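Local coordinates for glycosyltransferase Gtf1 (Streptococcus pneumoniae, PDB 4PQG), which belongs to the GT-B fold glycosyltransferases and pairs their two Rossmann-like domains with an added extended beta-sheet domain, at residues 43-52 against 65-74; 85-96 against 146-154. One frame throughout, in Å; residues are numbered along the deposited sequence.

Contact 1 of 2, residues 43-52 against 65-74; sequences SKFIFTDMIL and FDDNQVIWLY
Strands 43-47 and 70-72 pair in parallel with F45 opposite V70, I46 opposite I71 and F47 opposite W72, their short axes 4.6 Å apart and 29° from parallel. Helix 56-63 links them in a beta-alpha-beta crossover, the repeating unit of a Rossmann-like sheet in which 70-72 is an edge strand and 42-47 pairs on its other side with 10-15. Backbone bonds alternate down the pair, from F45 N to Q69 O, I71 N to F45 O, F47 N to I71 O and L73 N to F47 O.

On the face carrying F45, V70, F47 and W72, F65 sets CE1 3.5 Å from F45 CG, over one face of that ring, while its CE2 meets the edge of F47 at CZ. Helix 24-38 packs here too, A33 touching both F45 and F65. On the reverse face I46 and I71 lie alongside each other under F212 of helix 205-215. At the strand start, one water joins S43 OG to Q69 NE2, which also bonds A33 O, while OE1 of the same amide meets R37.

Past the strands, the M50 chain folds back at chi2 and chi3 (both 67°). This brings its CE over the centre of the Y74 ring, 3.4 Å from the centroid, and its SD to the edge of W72 in a Met-aromatic contact. W72 NE1 donates to D49 O at 2.8 Å; the acceptor lies close to the indole plane, and the donor lies in the carbonyl plane of D49.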
loop_
_atom_site.group_PDB
_atom_site.type_symbol
_atom_site.label_atom_id
_atom_site.label_comp_id
_atom_site.label_asym_id
_atom_site.label_seq_id
_atom_site.Cartn_x
_atom_site.Cartn_y
_atom_site.Cartn_z
ATOM N N SER A 43 16.755 -5.522 -7.674
ATOM C CA SER A 43 15.703 -4.516 -7.537
ATOM C C SER A 43 15.731 -3.781 -6.208
ATOM O O SER A 43 16.179 -4.316 -5.195
ATOM C CB SER A 43 14.324 -5.145 -7.746
ATOM O OG SER A 43 14.027 -6.012 -6.682
ATOM N N LYS A 44 15.235 -2.547 -6.236
ATOM C CA LYS A 44 15.124 -1.708 -5.042
ATOM C C LYS A 44 13.762 -1.035 -5.038
ATOM O O LYS A 44 13.312 -0.535 -6.068
ATOM C CB LYS A 44 16.221 -0.635 -5.005
ATOM C CG LYS A 44 17.639 -1.191 -5.100
ATOM C CD LYS A 44 18.055 -1.938 -3.845
ATOM C CE LYS A 44 19.545 -2.285 -3.934
ATOM N NZ LYS A 44 20.042 -2.870 -2.660
ATOM N N PHE A 45 13.124 -1.052 -3.874
ATOM C CA PHE A 45 11.865 -0.359 -3.666
ATOM C C PHE A 45 12.096 0.829 -2.741
ATOM O O PHE A 45 12.422 0.683 -1.565
ATOM C CB PHE A 45 10.789 -1.330 -3.179
ATOM C CG PHE A 45 10.462 -2.390 -4.199
ATOM C CD1 PHE A 45 9.366 -2.250 -5.036
ATOM C CD2 PHE A 45 11.284 -3.500 -4.354
ATOM C CE1 PHE A 45 9.070 -3.213 -6.005
ATOM C CE2 PHE A 45 11.011 -4.459 -5.321
ATOM C CZ PHE A 45 9.905 -4.317 -6.151
ATOM N N ILE A 46 11.987 2.006 -3.333
ATOM C CA ILE A 46 12.323 3.273 -2.689
ATOM C C ILE A 46 11.033 3.887 -2.145
ATOM O O ILE A 46 10.055 4.008 -2.876
ATOM C CB ILE A 46 12.949 4.241 -3.723
ATOM C CG1 ILE A 46 14.262 3.655 -4.283
ATOM C CG2 ILE A 46 13.150 5.638 -3.120
ATOM C CD1 ILE A 46 14.605 4.149 -5.672
ATOM N N PHE A 47 11.043 4.269 -0.872
ATOM C CA PHE A 47 9.963 5.062 -0.276
ATOM C C PHE A 47 10.475 6.449 0.109
ATOM O O PHE A 47 11.523 6.571 0.748
ATOM C CB PHE A 47 9.399 4.327 0.932
ATOM C CG PHE A 47 8.908 2.942 0.602
ATOM C CD1 PHE A 47 7.586 2.736 0.219
ATOM C CD2 PHE A 47 9.784 1.856 0.629
ATOM C CE1 PHE A 47 7.139 1.468 -0.117
ATOM C CE2 PHE A 47 9.346 0.583 0.295
ATOM C CZ PHE A 47 8.020 0.388 -0.060
ATOM N N THR A 48 9.735 7.485 -0.292
ATOM C CA THR A 48 10.197 8.879 -0.128
ATOM C C THR A 48 9.586 9.635 1.049
ATOM O O THR A 48 10.090 10.720 1.423
ATOM C CB THR A 48 9.992 9.714 -1.413
ATOM O OG1 THR A 48 8.608 9.690 -1.781
ATOM C CG2 THR A 48 10.841 9.161 -2.568
ATOM N N ASP A 49 8.507 9.086 1.626
ATOM C CA ASP A 49 7.862 9.685 2.794
ATOM C C ASP A 49 8.730 9.585 4.030
ATOM O O ASP A 49 9.473 8.626 4.213
ATOM C CB ASP A 49 6.526 9.012 3.115
ATOM C CG ASP A 49 5.397 9.447 2.195
ATOM O OD1 ASP A 49 5.586 10.307 1.295
ATOM O OD2 ASP A 49 4.299 8.904 2.383
ATOM N N MET A 50 8.598 10.575 4.902
ATOM C CA MET A 50 9.170 10.493 6.240
ATOM C C MET A 50 8.319 9.509 7.075
ATOM O O MET A 50 7.126 9.736 7.300
ATOM C CB MET A 50 9.214 11.898 6.866
ATOM C CG MET A 50 9.658 11.925 8.333
ATOM S SD MET A 50 11.389 11.422 8.474
ATOM C CE MET A 50 12.228 12.783 7.652
ATOM N N ILE A 51 8.927 8.396 7.487
ATOM C CA ILE A 51 8.256 7.343 8.260
ATOM C C ILE A 51 9.042 7.160 9.556
ATOM O O ILE A 51 10.164 6.622 9.524
ATOM C CB ILE A 51 8.289 5.975 7.515
ATOM C CG1 ILE A 51 7.782 6.077 6.071
ATOM C CG2 ILE A 51 7.561 4.889 8.312
ATOM C CD1 ILE A 51 6.324 6.445 5.924
ATOM N N LEU A 52 8.454 7.573 10.678
ATOM C CA LEU A 52 9.114 7.539 11.975
ATOM C C LEU A 52 8.252 6.865 13.044
ATOM O O LEU A 52 8.775 6.366 14.042
ATOM C CB LEU A 52 9.494 8.967 12.421
ATOM C CG LEU A 52 10.680 9.593 11.652
ATOM C CD1 LEU A 52 10.932 11.033 12.075
ATOM C CD2 LEU A 52 11.961 8.767 11.793
ATOM N N PHE A 65 8.772 -7.717 1.528
ATOM C CA PHE A 65 10.035 -7.307 0.876
ATOM C C PHE A 65 11.220 -7.893 1.670
ATOM O O PHE A 65 11.156 -7.992 2.895
ATOM C CB PHE A 65 10.197 -5.779 0.855
ATOM C CG PHE A 65 9.247 -5.057 -0.046
ATOM C CD1 PHE A 65 9.350 -5.150 -1.440
ATOM C CD2 PHE A 65 8.274 -4.236 0.491
ATOM C CE1 PHE A 65 8.474 -4.456 -2.264
ATOM C CE2 PHE A 65 7.389 -3.542 -0.329
ATOM C CZ PHE A 65 7.491 -3.644 -1.704
ATOM N N ASP A 66 12.289 -8.297 0.979
ATOM C CA ASP A 66 13.557 -8.606 1.656
ATOM C C ASP A 66 14.215 -7.290 2.021
ATOM O O ASP A 66 14.111 -6.335 1.252
ATOM C CB ASP A 66 14.517 -9.345 0.727
ATOM C CG ASP A 66 14.012 -10.706 0.320
ATOM O OD1 ASP A 66 13.442 -11.434 1.153
ATOM O OD2 ASP A 66 14.218 -11.051 -0.849
ATOM N N ASP A 67 14.904 -7.249 3.166
ATOM C CA ASP A 67 15.601 -6.037 3.619
ATOM C C ASP A 67 16.513 -5.448 2.540
ATOM O O ASP A 67 16.586 -4.234 2.381
ATOM C CB ASP A 67 16.421 -6.304 4.889
ATOM C CG ASP A 67 15.559 -6.613 6.098
ATOM O OD1 ASP A 67 14.299 -6.583 6.008
ATOM O OD2 ASP A 67 16.157 -6.887 7.156
ATOM N N ASN A 68 17.196 -6.301 1.780
ATOM C CA ASN A 68 18.105 -5.782 0.758
ATOM C C ASN A 68 17.392 -5.303 -0.508
ATOM O O ASN A 68 18.031 -4.834 -1.430
ATOM C CB ASN A 68 19.224 -6.783 0.441
ATOM C CG ASN A 68 18.708 -8.053 -0.209
ATOM O OD1 ASN A 68 17.681 -8.055 -0.906
ATOM N ND2 ASN A 68 19.426 -9.147 0.010
ATOM N N GLN A 69 16.069 -5.422 -0.549
ATOM C CA GLN A 69 15.276 -4.792 -1.611
ATOM C C GLN A 69 14.753 -3.393 -1.217
ATOM O O GLN A 69 14.070 -2.744 -2.010
ATOM C CB GLN A 69 14.088 -5.690 -1.956
ATOM C CG GLN A 69 14.408 -6.874 -2.845
ATOM C CD GLN A 69 13.201 -7.772 -3.045
ATOM O OE1 GLN A 69 12.546 -8.181 -2.081
ATOM N NE2 GLN A 69 12.904 -8.091 -4.301
ATOM N N VAL A 70 15.056 -2.929 -0.003
ATOM C CA VAL A 70 14.406 -1.721 0.518
ATOM C C VAL A 70 15.343 -0.518 0.579
ATOM O O VAL A 70 16.427 -0.610 1.154
ATOM C CB VAL A 70 13.782 -1.976 1.907
ATOM C CG1 VAL A 70 13.235 -0.683 2.516
ATOM C CG2 VAL A 70 12.686 -3.026 1.788
ATOM N N ILE A 71 14.920 0.594 -0.028
ATOM C CA ILE A 71 15.580 1.898 0.157
ATOM C C ILE A 71 14.592 2.898 0.770
ATOM O O ILE A 71 13.468 3.059 0.275
ATOM C CB ILE A 71 16.128 2.471 -1.166
ATOM C CG1 ILE A 71 17.328 1.636 -1.637
ATOM C CG2 ILE A 71 16.568 3.922 -0.967
ATOM C CD1 ILE A 71 17.864 1.978 -3.015
ATOM N N TRP A 72 14.996 3.522 1.871
ATOM C CA TRP A 72 14.249 4.618 2.461
ATOM C C TRP A 72 15.038 5.855 2.196
ATOM O O TRP A 72 16.231 5.917 2.517
ATOM C CB TRP A 72 14.012 4.398 3.959
ATOM C CG TRP A 72 13.252 5.530 4.636
ATOM C CD1 TRP A 72 12.213 6.305 4.111
ATOM C CD2 TRP A 72 13.464 6.057 5.988
ATOM N NE1 TRP A 72 11.789 7.242 5.020
ATOM C CE2 TRP A 72 12.493 7.143 6.166
ATOM C CE3 TRP A 72 14.334 5.755 7.026
ATOM C CZ2 TRP A 72 12.410 7.867 7.343
ATOM C CZ3 TRP A 72 14.233 6.490 8.211
ATOM C CH2 TRP A 72 13.308 7.534 8.355
ATOM N N LEU A 73 14.404 6.827 1.539
ATOM C CA LEU A 73 15.075 8.068 1.142
ATOM C C LEU A 73 16.001 8.659 2.231
ATOM O O LEU A 73 17.174 8.980 1.967
ATOM C CB LEU A 73 14.034 9.106 0.687
ATOM C CG LEU A 73 14.466 10.573 0.506
ATOM C CD1 LEU A 73 15.436 10.734 -0.666
ATOM C CD2 LEU A 73 13.254 11.485 0.325
ATOM N N TYR A 74 15.483 8.802 3.448
ATOM C CA TYR A 74 16.195 9.553 4.501
ATOM C C TYR A 74 17.386 8.773 5.090
ATOM O O TYR A 74 18.362 9.349 5.545
ATOM C CB TYR A 74 15.204 10.014 5.583
ATOM C CG TYR A 74 14.187 10.995 5.027
ATOM C CD1 TYR A 74 14.460 12.363 5.010
ATOM C CD2 TYR A 74 12.965 10.544 4.487
ATOM C CE1 TYR A 74 13.545 13.270 4.492
ATOM C CE2 TYR A 74 12.041 11.433 3.965
ATOM C CZ TYR A 74 12.348 12.793 3.957
ATOM O OH TYR A 74 11.485 13.703 3.428
HETATM O O HOH W 1 14.975 -8.545 -6.613
#

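Contact 2 of 2, residues 85-96 against 146-154; sequences TSVTVDDVLAYF and RKDYFSYTR
Hydrogen bonds hold the loop end of this contact, where T85 and S86 run beside the turn that follows strand 146-150. S151 O takes two backbone donors, S86 N at 2.8 Å from above the carbonyl plane and V87 N at a longer 3.3 Å, while T85 OG1 donates to F150 O and also meets N55.

Apolar packing centres on F150. V92 CG2 lies over one face of its ring, 4.0 Å from the centroid; V87 sets CB 3.8 Å from F150 CB, and the Y95 ring meets it obliquely, the two ring planes 54° apart.

Charge gathers at the far end. R146, D148 and R154 form a salt-bridge network: R146 presents NE to OD1 and NH2 to OD2, the latter bond 2.8 Å long and in the guanidinium plane. R154 NH1 reaches the same OD2 from above the carboxylate plane, and S157 holds OD1. Y95 CE1 rests 3.7 Å above the centre of the R154 guanidinium, whereas F96 CE1 lies over a face of R146.

A capping box of T88 and D91 starts helix 89-93, which packs against a face of the antiparallel extended sheet, with V92 also touching A136 of strand 133-140 and C123 of strand 119-125.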
loop_
_atom_site.group_PDB
_atom_site.type_symbol
_atom_site.label_atom_id
_atom_site.label_comp_id
_atom_site.label_asym_id
_atom_site.label_seq_id
_atom_site.Cartn_x
_atom_site.Cartn_y
_atom_site.Cartn_z
ATOM N N THR A 85 14.263 -3.336 14.646
ATOM C CA THR A 85 14.626 -2.731 15.923
ATOM C C THR A 85 15.147 -3.817 16.856
ATOM O O THR A 85 14.480 -4.831 17.062
ATOM C CB THR A 85 13.447 -1.980 16.592
ATOM O OG1 THR A 85 13.059 -0.858 15.779
ATOM C CG2 THR A 85 13.838 -1.468 17.983
ATOM N N SER A 86 16.350 -3.615 17.390
ATOM C CA SER A 86 16.922 -4.548 18.368
ATOM C C SER A 86 17.482 -3.832 19.593
ATOM O O SER A 86 17.953 -4.473 20.529
ATOM C CB SER A 86 17.981 -5.432 17.722
ATOM O OG SER A 86 18.976 -4.650 17.096
ATOM N N VAL A 87 17.399 -2.501 19.596
ATOM C CA VAL A 87 17.783 -1.695 20.750
ATOM C C VAL A 87 16.845 -1.948 21.947
ATOM O O VAL A 87 15.625 -1.968 21.792
ATOM C CB VAL A 87 17.801 -0.204 20.362
ATOM C CG1 VAL A 87 17.936 0.684 21.580
ATOM C CG2 VAL A 87 18.935 0.066 19.377
ATOM N N THR A 88 17.427 -2.123 23.136
ATOM C CA THR A 88 16.659 -2.386 24.366
ATOM C C THR A 88 16.437 -1.126 25.194
ATOM O O THR A 88 17.051 -0.099 24.930
ATOM C CB THR A 88 17.376 -3.393 25.280
ATOM O OG1 THR A 88 18.646 -2.857 25.670
ATOM C CG2 THR A 88 17.578 -4.725 24.584
ATOM N N VAL A 89 15.578 -1.219 26.212
ATOM C CA VAL A 89 15.384 -0.130 27.170
ATOM C C VAL A 89 16.704 0.357 27.779
ATOM O O VAL A 89 16.921 1.567 27.937
ATOM C CB VAL A 89 14.413 -0.524 28.301
ATOM C CG1 VAL A 89 14.265 0.600 29.313
ATOM C CG2 VAL A 89 13.045 -0.855 27.722
ATOM N N ASP A 90 17.576 -0.578 28.127
ATOM C CA ASP A 90 18.854 -0.239 28.750
ATOM C C ASP A 90 19.747 0.495 27.780
ATOM O O ASP A 90 20.403 1.472 28.154
ATOM C CB ASP A 90 19.567 -1.503 29.248
ATOM C CG ASP A 90 18.879 -2.117 30.441
ATOM O OD1 ASP A 90 18.461 -1.358 31.346
ATOM O OD2 ASP A 90 18.739 -3.356 30.467
ATOM N N ASP A 91 19.774 0.016 26.540
ATOM C CA ASP A 91 20.491 0.703 25.463
ATOM C C ASP A 91 19.980 2.118 25.297
ATOM O O ASP A 91 20.768 3.037 25.077
ATOM C CB ASP A 91 20.315 -0.020 24.130
ATOM C CG ASP A 91 20.941 -1.386 24.114
ATOM O OD1 ASP A 91 21.978 -1.589 24.782
ATOM O OD2 ASP A 91 20.390 -2.252 23.402
ATOM N N VAL A 92 18.661 2.282 25.398
ATOM C CA VAL A 92 18.014 3.594 25.247
ATOM C C VAL A 92 18.379 4.545 26.371
ATOM O O VAL A 92 18.737 5.706 26.121
ATOM C CB VAL A 92 16.468 3.480 25.155
ATOM C CG1 VAL A 92 15.800 4.828 25.389
ATOM C CG2 VAL A 92 16.066 2.930 23.809
ATOM N N LEU A 93 18.317 4.058 27.606
ATOM C CA LEU A 93 18.584 4.906 28.767
ATOM C C LEU A 93 20.045 5.383 28.832
ATOM O O LEU A 93 20.348 6.376 29.508
ATOM C CB LEU A 93 18.168 4.204 30.066
ATOM C CG LEU A 93 16.688 3.817 30.223
ATOM C CD1 LEU A 93 16.440 3.019 31.507
ATOM C CD2 LEU A 93 15.742 5.022 30.127
ATOM N N ALA A 94 20.935 4.692 28.114
ATOM C CA ALA A 94 22.343 5.087 28.006
ATOM C C ALA A 94 22.518 6.414 27.249
ATOM O O ALA A 94 23.503 7.121 27.441
ATOM C CB ALA A 94 23.159 3.985 27.331
ATOM N N TYR A 95 21.567 6.740 26.379
ATOM C CA TYR A 95 21.596 8.020 25.661
ATOM C C TYR A 95 21.222 9.192 26.583
ATOM O O TYR A 95 21.587 10.341 26.330
ATOM C CB TYR A 95 20.666 7.983 24.449
ATOM C CG TYR A 95 21.156 7.131 23.290
ATOM C CD1 TYR A 95 21.885 7.696 22.235
ATOM C CD2 TYR A 95 20.885 5.761 23.243
ATOM C CE1 TYR A 95 22.339 6.913 21.173
ATOM C CE2 TYR A 95 21.337 4.969 22.193
ATOM C CZ TYR A 95 22.057 5.550 21.154
ATOM O OH TYR A 95 22.484 4.770 20.090
ATOM N N PHE A 96 20.493 8.894 27.653
ATOM C CA PHE A 96 20.053 9.923 28.584
ATOM C C PHE A 96 20.816 9.767 29.901
ATOM O O PHE A 96 21.430 8.733 30.150
ATOM C CB PHE A 96 18.524 9.865 28.749
ATOM C CG PHE A 96 17.780 9.780 27.428
ATOM C CD1 PHE A 96 17.632 10.909 26.607
ATOM C CD2 PHE A 96 17.248 8.567 26.981
ATOM C CE1 PHE A 96 16.955 10.829 25.391
ATOM C CE2 PHE A 96 16.578 8.488 25.760
ATOM C CZ PHE A 96 16.433 9.616 24.963
ATOM N N ARG A 146 13.528 16.096 22.920
ATOM C CA ARG A 146 14.170 15.248 21.914
ATOM C C ARG A 146 13.435 13.930 21.798
ATOM O O ARG A 146 12.955 13.377 22.807
ATOM C CB ARG A 146 15.649 14.989 22.254
ATOM C CG ARG A 146 16.473 14.427 21.088
ATOM C CD ARG A 146 17.958 14.313 21.458
ATOM N NE ARG A 146 18.387 12.963 21.824
ATOM C CZ ARG A 146 19.475 12.668 22.542
ATOM N NH1 ARG A 146 20.271 13.622 23.030
ATOM N NH2 ARG A 146 19.772 11.402 22.784
ATOM N N LYS A 147 13.331 13.451 20.561
ATOM C CA LYS A 147 12.887 12.099 20.262
ATOM C C LYS A 147 13.958 11.371 19.477
ATOM O O LYS A 147 14.448 11.882 18.456
ATOM C CB LYS A 147 11.609 12.097 19.419
ATOM C CG LYS A 147 10.356 12.555 20.123
ATOM C CD LYS A 147 9.118 12.195 19.307
ATOM C CE LYS A 147 7.907 13.010 19.751
ATOM N NZ LYS A 147 6.695 12.798 18.893
ATOM N N ASP A 148 14.305 10.170 19.934
ATOM C CA ASP A 148 15.262 9.329 19.235
ATOM C C ASP A 148 14.524 8.133 18.648
ATOM O O ASP A 148 13.551 7.657 19.241
ATOM C CB ASP A 148 16.332 8.815 20.191
ATOM C CG ASP A 148 17.322 9.886 20.628
ATOM O OD1 ASP A 148 17.352 11.000 20.060
ATOM O OD2 ASP A 148 18.097 9.584 21.547
ATOM N N TYR A 149 15.005 7.663 17.494
ATOM C CA TYR A 149 14.423 6.551 16.749
ATOM C C TYR A 149 15.485 5.470 16.513
ATOM O O TYR A 149 16.589 5.794 16.088
ATOM C CB TYR A 149 13.876 7.072 15.420
ATOM C CG TYR A 149 12.746 8.056 15.628
ATOM C CD1 TYR A 149 11.424 7.615 15.726
ATOM C CD2 TYR A 149 12.999 9.427 15.789
ATOM C CE1 TYR A 149 10.385 8.515 15.971
ATOM C CE2 TYR A 149 11.963 10.329 16.020
ATOM C CZ TYR A 149 10.663 9.858 16.110
ATOM O OH TYR A 149 9.633 10.739 16.312
ATOM N N PHE A 150 15.138 4.199 16.756
ATOM C CA PHE A 150 16.122 3.099 16.832
ATOM C C PHE A 150 15.822 1.903 15.925
ATOM O O PHE A 150 14.651 1.494 15.776
ATOM C CB PHE A 150 16.236 2.572 18.279
ATOM C CG PHE A 150 16.487 3.640 19.311
ATOM C CD1 PHE A 150 17.778 4.117 19.555
ATOM C CD2 PHE A 150 15.435 4.155 20.060
ATOM C CE1 PHE A 150 18.008 5.095 20.515
ATOM C CE2 PHE A 150 15.657 5.138 21.014
ATOM C CZ PHE A 150 16.946 5.609 21.244
ATOM N N SER A 151 16.878 1.349 15.320
ATOM C CA SER A 151 16.836 0.023 14.657
ATOM C C SER A 151 17.810 -0.846 15.458
ATOM O O SER A 151 17.476 -1.242 16.567
ATOM C CB SER A 151 17.194 0.091 13.166
ATOM O OG SER A 151 18.428 0.766 12.939
ATOM N N TYR A 152 19.020 -1.083 14.951
ATOM C CA TYR A 152 20.080 -1.692 15.789
ATOM C C TYR A 152 20.904 -0.620 16.517
ATOM O O TYR A 152 21.695 -0.933 17.403
ATOM C CB TYR A 152 20.981 -2.631 14.985
ATOM C CG TYR A 152 21.669 -2.017 13.765
ATOM C CD1 TYR A 152 22.980 -1.516 13.840
ATOM C CD2 TYR A 152 21.027 -1.982 12.527
ATOM C CE1 TYR A 152 23.603 -0.975 12.714
ATOM C CE2 TYR A 152 21.646 -1.455 11.399
ATOM C CZ TYR A 152 22.932 -0.957 11.490
ATOM O OH TYR A 152 23.508 -0.433 10.344
ATOM N N THR A 153 20.709 0.641 16.119
ATOM C CA THR A 153 21.250 1.797 16.834
ATOM C C THR A 153 20.331 2.982 16.537
ATOM O O THR A 153 19.396 2.852 15.743
ATOM C CB THR A 153 22.712 2.103 16.437
ATOM O OG1 THR A 153 23.254 3.085 17.326
ATOM C CG2 THR A 153 22.811 2.593 14.990
ATOM N N ARG A 154 20.587 4.129 17.165
ATOM C CA ARG A 154 19.823 5.343 16.852
ATOM C C ARG A 154 20.134 5.843 15.452
ATOM O O ARG A 154 21.271 6.164 15.147
ATOM C CB ARG A 154 20.099 6.447 17.868
ATOM C CG ARG A 154 19.449 7.777 17.487
ATOM C CD ARG A 154 19.747 8.828 18.533
ATOM N NE ARG A 154 21.151 9.224 18.527
ATOM C CZ ARG A 154 21.666 10.106 19.375
ATOM N NH1 ARG A 154 20.873 10.674 20.290
ATOM N NH2 ARG A 154 22.962 10.442 19.297
HETATM O O HOH W 2 24.486 5.905 18.625
HETATM O O HOH W 3 21.862 12.137 24.603
#

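How the contacts relate
From the N terminus, strand 10-15 and helix 24-38 precede contact 1, which closes a short loop holding helix 56-63 and completes the edge of the N-terminal parallel sheet. Helix 73-76 then leads on to the loop at 85, just ahead of helix 89-93, where contact 2 opens. Its loop is far longer, taking in several antiparallel strands before 146-154 returns to the 85-96 segment. The two loops are in series, so they neither nest nor cross. Their centres lie 21 Å apart, yet they meet where L52 O packs 3.3 Å from Y149 CE1, joining the Rossmann-like domain to the extended beta-sheet domain.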